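Local coordinates for ginlfy protein (Ginkgo biloba, PDB 4UDE) that probably acts as a DNA-binding transcription factor of the LEAFY family, seen here as its SAM oligomerization domain alone, at residues Lys6-Leu11 with Lys27-Gly32; Tyr18-Met23 with Val63-Gly68. One frame throughout, in Å; residues are numbered along the deposited sequence.

In the fold
Both contacts belong to the five-helix bundle of the LEAFY SAM domain, and both draw on helix 22-30. Contact 2 fastens the start of that helix, and the loop leading into it, to the first turns of the long helix 63-83; contact 1 packs its last turn against helix 2-15. The centres of the two contacts lie about 15 Å apart, each about 9 Å from the centre of the chain. They touch where Leu8 CD2 packs 3.8 Å from Tyr22 OH. Their characters differ: contact 1 is purely apolar across the interface, whereas contact 2 turns on a carboxylate, Glu65, that grips Arg21.

Contact 1 of 2, residues Lys6-Leu11 with Lys27-Gly32; sequences KELSSL and KMVEMG
Met28 and Val29 of helix 22-30 meet the face of helix 2-15 formed by Glu7, Leu8 and Leu11, a helix-helix packing inside the small helical bundle of the SAM domain. Met28 comes first. Its CB points toward helix 2-15, and that atom does the touching, 3.8 Å from Leu11 CD1; the two side chains pass each other at a slant. Both Met28 and Leu11 also touch Leu38 of helix 35-39.

Val29 carries most of the contact. Val29 CA lies 6.1 Å from Leu8 CA, a close approach of the two helix backbones, and the two valine methyls split the work. CG1, anti to the backbone N (chi1 171°), reaches CB of Glu7 at 4.1 Å, touching the foot of a side chain whose carboxylate turns away. CG2 sits beside its own backbone N and presses on the main chain of the other helix, 3.6 Å from Leu8 CA. The same methyl also meets Leu8 CB at 3.9 Å, where the two side chains cross at about a right angle. Leu11 CD1 touches two residues at once, as Val29 CG2 stands 3.8 Å from it. Leu8 and Leu11 are further packed on Leu25, one turn earlier on helix 22-30.

Beyond Val29 the chain turns aside: Gly32, with a positive phi of 92°, belongs to a Schellman motif after the helix, its N bonded back to Val29 O at 2.9 Å.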
ATOM      1  N   LYS A   6       5.621  -0.802 -13.886  1.00 36.91           N
ATOM      2  CA  LYS A   6       6.696  -0.501 -12.943  1.00 37.05           C
ATOM      3  C   LYS A   6       6.093  -0.218 -11.546  1.00 37.92           C
ATOM      4  O   LYS A   6       6.584  -0.755 -10.550  1.00 36.41           O
ATOM      5  CB  LYS A   6       7.512   0.713 -13.428  1.00 40.37           C
ATOM      6  CG  LYS A   6       8.910   0.377 -13.911  1.00 61.92           C
ATOM      7  CD  LYS A   6       9.020   0.253 -15.428  1.00 80.63           C
ATOM      8  CE  LYS A   6       9.528   1.515 -16.093  1.00 94.37           C
ATOM      9  NZ  LYS A   6       9.615   1.361 -17.571  1.00102.16           N
ATOM     10  N   GLU A   7       4.991   0.562 -11.491  1.00 32.77           N
ATOM     11  CA  GLU A   7       4.322   0.886 -10.222  1.00 32.38           C
ATOM     12  C   GLU A   7       3.688  -0.331  -9.579  1.00 33.75           C
ATOM     13  O   GLU A   7       3.810  -0.506  -8.370  1.00 31.20           O
ATOM     14  CB  GLU A   7       3.301   2.026 -10.377  1.00 34.10           C
ATOM     15  CG  GLU A   7       3.879   3.384 -10.756  1.00 46.95           C
ATOM     16  CD  GLU A   7       5.288   3.730 -10.294  1.00 81.32           C
ATOM     17  OE1 GLU A   7       5.533   3.749  -9.065  1.00 59.14           O
ATOM     18  OE2 GLU A   7       6.145   4.001 -11.169  1.00 88.80           O
ATOM     19  N   LEU A   8       3.067  -1.199 -10.387  1.00 31.66           N
ATOM     20  CA  LEU A   8       2.447  -2.406  -9.861  1.00 33.35           C
ATOM     21  C   LEU A   8       3.503  -3.332  -9.252  1.00 36.13           C
ATOM     22  O   LEU A   8       3.291  -3.826  -8.138  1.00 36.83           O
ATOM     23  CB  LEU A   8       1.558  -3.111 -10.912  1.00 34.03           C
ATOM     24  CG  LEU A   8       0.950  -4.459 -10.511  1.00 39.88           C
ATOM     25  CD1 LEU A   8      -0.081  -4.307  -9.401  1.00 40.24           C
ATOM     26  CD2 LEU A   8       0.318  -5.138 -11.703  1.00 43.99           C
ATOM     27  N   SER A   9       4.658  -3.494  -9.938  1.00 30.42           N
ATOM     28  CA  SER A   9       5.771  -4.303  -9.449  1.00 30.08           C
ATOM     29  C   SER A   9       6.271  -3.728  -8.130  1.00 31.30           C
ATOM     30  O   SER A   9       6.477  -4.481  -7.193  1.00 30.88           O
ATOM     31  CB  SER A   9       6.912  -4.346 -10.462  1.00 33.49           C
ATOM     32  OG  SER A   9       6.630  -5.251 -11.511  1.00 52.33           O
ATOM     33  N   SER A  10       6.444  -2.395  -8.059  1.00 26.94           N
ATOM     34  CA  SER A  10       6.871  -1.686  -6.845  1.00 26.41           C
ATOM     35  C   SER A  10       5.948  -1.996  -5.680  1.00 27.40           C
ATOM     36  O   SER A  10       6.443  -2.343  -4.622  1.00 27.21           O
ATOM     37  CB  SER A  10       6.903  -0.180  -7.074  1.00 28.20           C
ATOM     38  OG  SER A  10       7.992   0.138  -7.911  1.00 37.92           O
ATOM     39  N   LEU A  11       4.624  -1.898  -5.881  1.00 23.57           N
ATOM     40  CA  LEU A  11       3.657  -2.175  -4.821  1.00 24.66           C
ATOM     41  C   LEU A  11       3.619  -3.658  -4.436  1.00 33.13           C
ATOM     42  O   LEU A  11       3.507  -3.966  -3.243  1.00 33.88           O
ATOM     43  CB  LEU A  11       2.250  -1.617  -5.142  1.00 24.21           C
ATOM     44  CG  LEU A  11       2.102  -0.072  -5.325  1.00 27.62           C
ATOM     45  CD1 LEU A  11       0.629   0.316  -5.371  1.00 28.09           C
ATOM     46  CD2 LEU A  11       2.747   0.711  -4.202  1.00 24.01           C
ATOM     47  N   LYS A  27      -5.953  -1.435  -7.973  1.00 25.01           N
ATOM     48  CA  LYS A  27      -6.683  -0.220  -7.689  1.00 26.45           C
ATOM     49  C   LYS A  27      -5.773   0.888  -7.131  1.00 30.95           C
ATOM     50  O   LYS A  27      -5.911   2.034  -7.541  1.00 31.19           O
ATOM     51  CB  LYS A  27      -7.893  -0.493  -6.773  1.00 29.02           C
ATOM     52  CG  LYS A  27      -8.845   0.708  -6.639  1.00 33.32           C
ATOM     53  CD  LYS A  27      -9.393   1.283  -7.947  1.00 39.19           C
ATOM     54  CE  LYS A  27     -10.384   0.376  -8.635  1.00 45.37           C
ATOM     55  NZ  LYS A  27     -10.844   0.958  -9.924  1.00 54.32           N
ATOM     56  N   MET A  28      -4.837   0.547  -6.243  1.00 27.15           N
ATOM     57  CA  MET A  28      -3.880   1.516  -5.671  1.00 27.61           C
ATOM     58  C   MET A  28      -2.988   2.162  -6.755  1.00 30.64           C
ATOM     59  O   MET A  28      -2.789   3.369  -6.726  1.00 28.97           O
ATOM     60  CB  MET A  28      -3.048   0.868  -4.558  1.00 29.34           C
ATOM     61  CG  MET A  28      -3.872   0.503  -3.338  1.00 32.36           C
ATOM     62  SD  MET A  28      -2.889  -0.316  -2.055  1.00 36.99           S
ATOM     63  CE  MET A  28      -1.956   1.092  -1.448  1.00 34.90           C
ATOM     64  N   VAL A  29      -2.536   1.378  -7.753  1.00 28.80           N
ATOM     65  CA  VAL A  29      -1.738   1.871  -8.893  1.00 29.72           C
ATOM     66  C   VAL A  29      -2.576   2.875  -9.705  1.00 35.28           C
ATOM     67  O   VAL A  29      -2.098   3.960 -10.030  1.00 34.70           O
ATOM     68  CB  VAL A  29      -1.254   0.697  -9.792  1.00 34.24           C
ATOM     69  CG1 VAL A  29      -0.625   1.201 -11.099  1.00 34.04           C
ATOM     70  CG2 VAL A  29      -0.273  -0.187  -9.037  1.00 34.24           C
ATOM     71  N   GLU A  30      -3.841   2.506  -9.989  1.00 32.70           N
ATOM     72  CA  GLU A  30      -4.807   3.293 -10.740  1.00 33.52           C
ATOM     73  C   GLU A  30      -5.092   4.627 -10.015  1.00 39.65           C
ATOM     74  O   GLU A  30      -5.261   5.668 -10.669  1.00 38.75           O
ATOM     75  CB  GLU A  30      -6.058   2.441 -10.934  1.00 34.81           C
ATOM     76  CG  GLU A  30      -7.190   3.057 -11.728  1.00 49.79           C
ATOM     77  CD  GLU A  30      -8.435   2.187 -11.722  1.00 80.61           C
ATOM     78  OE1 GLU A  30      -8.306   0.937 -11.758  1.00 65.70           O
ATOM     79  OE2 GLU A  30      -9.547   2.762 -11.660  1.00 81.77           O
ATOM     80  N   MET A  31      -5.076   4.601  -8.663  1.00 36.52           N
ATOM     81  CA  MET A  31      -5.265   5.790  -7.829  1.00 35.99           C
ATOM     82  C   MET A  31      -4.013   6.664  -7.773  1.00 36.74           C
ATOM     83  O   MET A  31      -4.077   7.774  -7.258  1.00 36.69           O
ATOM     84  CB  MET A  31      -5.709   5.401  -6.419  1.00 38.82           C
ATOM     85  CG  MET A  31      -7.150   5.000  -6.344  1.00 43.43           C
ATOM     86  SD  MET A  31      -7.601   4.570  -4.654  1.00 49.23           S
ATOM     87  CE  MET A  31      -7.158   3.037  -4.654  1.00 45.74           C
ATOM     88  N   GLY A  32      -2.892   6.149  -8.263  1.00 31.69           N
ATOM     89  CA  GLY A  32      -1.634   6.883  -8.329  1.00 31.11           C
ATOM     90  C   GLY A  32      -0.682   6.745  -7.158  1.00 35.12           C
ATOM     91  O   GLY A  32       0.235   7.560  -7.028  1.00 35.42           O
TER

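Contact 2 of 2, residues Tyr18-Met23 with Val63-Gly68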
ATOM      1  N   TYR A  18       2.232  -9.650   3.072  1.00 30.32           N
ATOM      2  CA  TYR A  18       1.306  -8.862   3.871  1.00 28.33           C
ATOM      3  C   TYR A  18      -0.158  -9.072   3.526  1.00 32.28           C
ATOM      4  O   TYR A  18      -1.009  -8.403   4.083  1.00 33.01           O
ATOM      5  CB  TYR A  18       1.730  -7.389   3.914  1.00 28.17           C
ATOM      6  CG  TYR A  18       3.029  -7.201   4.675  1.00 27.18           C
ATOM      7  CD1 TYR A  18       3.031  -7.016   6.056  1.00 28.29           C
ATOM      8  CD2 TYR A  18       4.257  -7.218   4.014  1.00 27.51           C
ATOM      9  CE1 TYR A  18       4.223  -6.852   6.762  1.00 29.03           C
ATOM     10  CE2 TYR A  18       5.458  -7.055   4.710  1.00 27.58           C
ATOM     11  CZ  TYR A  18       5.433  -6.876   6.087  1.00 34.38           C
ATOM     12  OH  TYR A  18       6.600  -6.713   6.791  1.00 35.38           O
ATOM     13  N   GLY A  19      -0.445 -10.047   2.664  1.00 29.27           N
ATOM     14  CA  GLY A  19      -1.803 -10.425   2.288  1.00 28.75           C
ATOM     15  C   GLY A  19      -2.597  -9.438   1.456  1.00 33.21           C
ATOM     16  O   GLY A  19      -3.820  -9.537   1.404  1.00 33.26           O
ATOM     17  N   VAL A  20      -1.931  -8.509   0.758  1.00 30.17           N
ATOM     18  CA  VAL A  20      -2.656  -7.556  -0.090  1.00 29.76           C
ATOM     19  C   VAL A  20      -2.917  -8.227  -1.439  1.00 33.99           C
ATOM     20  O   VAL A  20      -1.986  -8.708  -2.080  1.00 33.85           O
ATOM     21  CB  VAL A  20      -1.931  -6.194  -0.185  1.00 32.62           C
ATOM     22  CG1 VAL A  20      -2.756  -5.191  -0.984  1.00 32.26           C
ATOM     23  CG2 VAL A  20      -1.648  -5.648   1.216  1.00 31.99           C
ATOM     24  N   ARG A  21      -4.193  -8.367  -1.801  1.00 29.77           N
ATOM     25  CA  ARG A  21      -4.586  -9.056  -3.032  1.00 30.21           C
ATOM     26  C   ARG A  21      -4.357  -8.229  -4.293  1.00 36.01           C
ATOM     27  O   ARG A  21      -4.261  -7.002  -4.230  1.00 34.16           O
ATOM     28  CB  ARG A  21      -6.011  -9.627  -2.922  1.00 28.44           C
ATOM     29  CG  ARG A  21      -6.136 -10.597  -1.733  1.00 31.46           C
ATOM     30  CD  ARG A  21      -7.538 -11.139  -1.538  1.00 35.63           C
ATOM     31  NE  ARG A  21      -8.525 -10.101  -1.244  1.00 40.68           N
ATOM     32  CZ  ARG A  21      -9.836 -10.252  -1.405  1.00 50.35           C
ATOM     33  NH1 ARG A  21     -10.328 -11.398  -1.851  1.00 40.92           N
ATOM     34  NH2 ARG A  21     -10.667  -9.269  -1.086  1.00 32.47           N
ATOM     35  N   TYR A  22      -4.212  -8.931  -5.430  1.00 35.43           N
ATOM     36  CA  TYR A  22      -3.921  -8.400  -6.749  1.00 36.23           C
ATOM     37  C   TYR A  22      -4.787  -7.213  -7.158  1.00 40.60           C
ATOM     38  O   TYR A  22      -4.250  -6.203  -7.601  1.00 39.95           O
ATOM     39  CB  TYR A  22      -3.967  -9.521  -7.811  1.00 38.31           C
ATOM     40  CG  TYR A  22      -3.519  -9.044  -9.175  1.00 41.87           C
ATOM     41  CD1 TYR A  22      -2.193  -8.695  -9.411  1.00 44.68           C
ATOM     42  CD2 TYR A  22      -4.430  -8.889 -10.216  1.00 42.87           C
ATOM     43  CE1 TYR A  22      -1.777  -8.229 -10.659  1.00 46.35           C
ATOM     44  CE2 TYR A  22      -4.023  -8.434 -11.471  1.00 43.87           C
ATOM     45  CZ  TYR A  22      -2.694  -8.104 -11.688  1.00 53.69           C
ATOM     46  OH  TYR A  22      -2.264  -7.652 -12.919  1.00 60.20           O
ATOM     47  N   MET A  23      -6.110  -7.337  -7.006  1.00 39.00           N
ATOM     48  CA  MET A  23      -7.085  -6.300  -7.332  1.00 39.97           C
ATOM     49  C   MET A  23      -7.012  -5.075  -6.409  1.00 38.29           C
ATOM     50  O   MET A  23      -7.427  -3.994  -6.815  1.00 35.64           O
ATOM     51  CB  MET A  23      -8.499  -6.884  -7.343  1.00 44.34           C
ATOM     52  CG  MET A  23      -8.840  -7.575  -8.642  1.00 51.64           C
ATOM     53  SD  MET A  23     -10.600  -8.002  -8.678  1.00 59.87           S
ATOM     54  CE  MET A  23     -11.256  -6.552  -9.617  1.00 56.56           C
ATOM     55  N   VAL A  63     -10.270  -8.577   6.211  1.00 38.55           N
ATOM     56  CA  VAL A  63      -9.853  -7.953   7.485  1.00 38.36           C
ATOM     57  C   VAL A  63      -8.317  -7.895   7.605  1.00 40.20           C
ATOM     58  O   VAL A  63      -7.781  -6.830   7.912  1.00 40.34           O
ATOM     59  CB  VAL A  63     -10.538  -8.625   8.716  1.00 43.29           C
ATOM     60  CG1 VAL A  63     -10.145  -7.947  10.028  1.00 43.10           C
ATOM     61  CG2 VAL A  63     -12.054  -8.614   8.560  1.00 43.59           C
ATOM     62  N   GLY A  64      -7.642  -9.016   7.304  1.00 35.66           N
ATOM     63  CA  GLY A  64      -6.180  -9.149   7.357  1.00 34.39           C
ATOM     64  C   GLY A  64      -5.429  -8.330   6.320  1.00 35.50           C
ATOM     65  O   GLY A  64      -4.254  -7.992   6.513  1.00 34.40           O
ATOM     66  N   GLU A  65      -6.101  -8.037   5.191  1.00 30.89           N
ATOM     67  CA  GLU A  65      -5.625  -7.175   4.097  1.00 30.37           C
ATOM     68  C   GLU A  65      -5.545  -5.700   4.594  1.00 32.02           C
ATOM     69  O   GLU A  65      -4.562  -5.008   4.304  1.00 32.38           O
ATOM     70  CB  GLU A  65      -6.610  -7.305   2.933  1.00 31.87           C
ATOM     71  CG  GLU A  65      -6.139  -6.725   1.634  1.00 38.06           C
ATOM     72  CD  GLU A  65      -6.900  -7.200   0.414  1.00 46.62           C
ATOM     73  OE1 GLU A  65      -8.056  -7.676   0.529  1.00 34.23           O
ATOM     74  OE2 GLU A  65      -6.319  -7.064  -0.683  1.00 32.95           O
ATOM     75  N   LYS A  66      -6.549  -5.242   5.385  1.00 27.08           N
ATOM     76  CA  LYS A  66      -6.556  -3.886   5.973  1.00 27.41           C
ATOM     77  C   LYS A  66      -5.385  -3.747   6.958  1.00 32.15           C
ATOM     78  O   LYS A  66      -4.658  -2.753   6.915  1.00 32.25           O
ATOM     79  CB  LYS A  66      -7.890  -3.573   6.699  1.00 29.84           C
ATOM     80  CG  LYS A  66      -9.081  -3.373   5.752  1.00 42.49           C
ATOM     81  CD  LYS A  66     -10.359  -2.996   6.488  1.00 51.51           C
ATOM     82  CE  LYS A  66     -11.521  -2.889   5.529  1.00 61.58           C
ATOM     83  NZ  LYS A  66     -12.801  -2.602   6.226  1.00 69.53           N
ATOM     84  N   TYR A  67      -5.194  -4.763   7.822  1.00 26.80           N
ATOM     85  CA  TYR A  67      -4.073  -4.814   8.760  1.00 26.47           C
ATOM     86  C   TYR A  67      -2.723  -4.968   8.023  1.00 28.80           C
ATOM     87  O   TYR A  67      -1.738  -4.365   8.445  1.00 28.58           O
ATOM     88  CB  TYR A  67      -4.275  -5.936   9.804  1.00 26.37           C
ATOM     89  CG  TYR A  67      -5.275  -5.552  10.868  1.00 27.13           C
ATOM     90  CD1 TYR A  67      -4.936  -4.654  11.881  1.00 28.92           C
ATOM     91  CD2 TYR A  67      -6.576  -6.040  10.835  1.00 27.44           C
ATOM     92  CE1 TYR A  67      -5.870  -4.258  12.838  1.00 30.77           C
ATOM     93  CE2 TYR A  67      -7.516  -5.662  11.795  1.00 28.53           C
ATOM     94  CZ  TYR A  67      -7.152  -4.784  12.806  1.00 37.98           C
ATOM     95  OH  TYR A  67      -8.070  -4.417  13.762  1.00 37.46           O
ATOM     96  N   GLY A  68      -2.718  -5.726   6.924  1.00 25.83           N
ATOM     97  CA  GLY A  68      -1.556  -5.966   6.057  1.00 25.48           C
ATOM     98  C   GLY A  68      -0.976  -4.730   5.390  1.00 30.20           C
ATOM     99  O   GLY A  68       0.248  -4.585   5.312  1.00 31.36           O
TER
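Arg21 and Glu65 make the polar part of this contact, and the carboxylate takes hold of both the main chain and the side chain of the arginine. Arg21 N donates to Glu65 OE2 at 2.7 Å with an N-H...O angle of 161°, coming from above the carboxylate plane. The salt bridge uses the other oxygen: Arg21 NE reaches Glu65 OE1 at 3.0 Å, again from above that plane, while NH2 adds only a weak bond to the same atom. OE1 lies at the guanidinium edge, with the two flat groups turned 67° apart. Glu65 CG is anti to its backbone N (chi1 -168°) and the chain runs extended beyond it, carrying the carboxylate to the N-terminal end of helix 22-30. There Arg21 is the N-cap residue, and Thr24 OG1 also bonds OE2, while Leu62 N bonds OE1.

In this SAM domain the contact thus ties the loop between helices 2-15 and 22-30 to the opening turns of the long helix 63-83.

Close backbone packing follows. Gly68, with no side chain, lets the Tyr18 carbonyl come right up to it, in a CA-H...O contact of 3.2 Å from Gly68 CA to Tyr18 O.

In the van der Waals packing, Glu65 CG lies 4.0 Å from Val20 CA, and Val20 itself packs on Phe15 and Ile69. Tyr18 CB lies against the Gly68 carbonyl, 3.5 Å from Gly68 O, and the Tyr18 side chain also touches Ser71, Ala72 and Ala75 farther along helix 63-83.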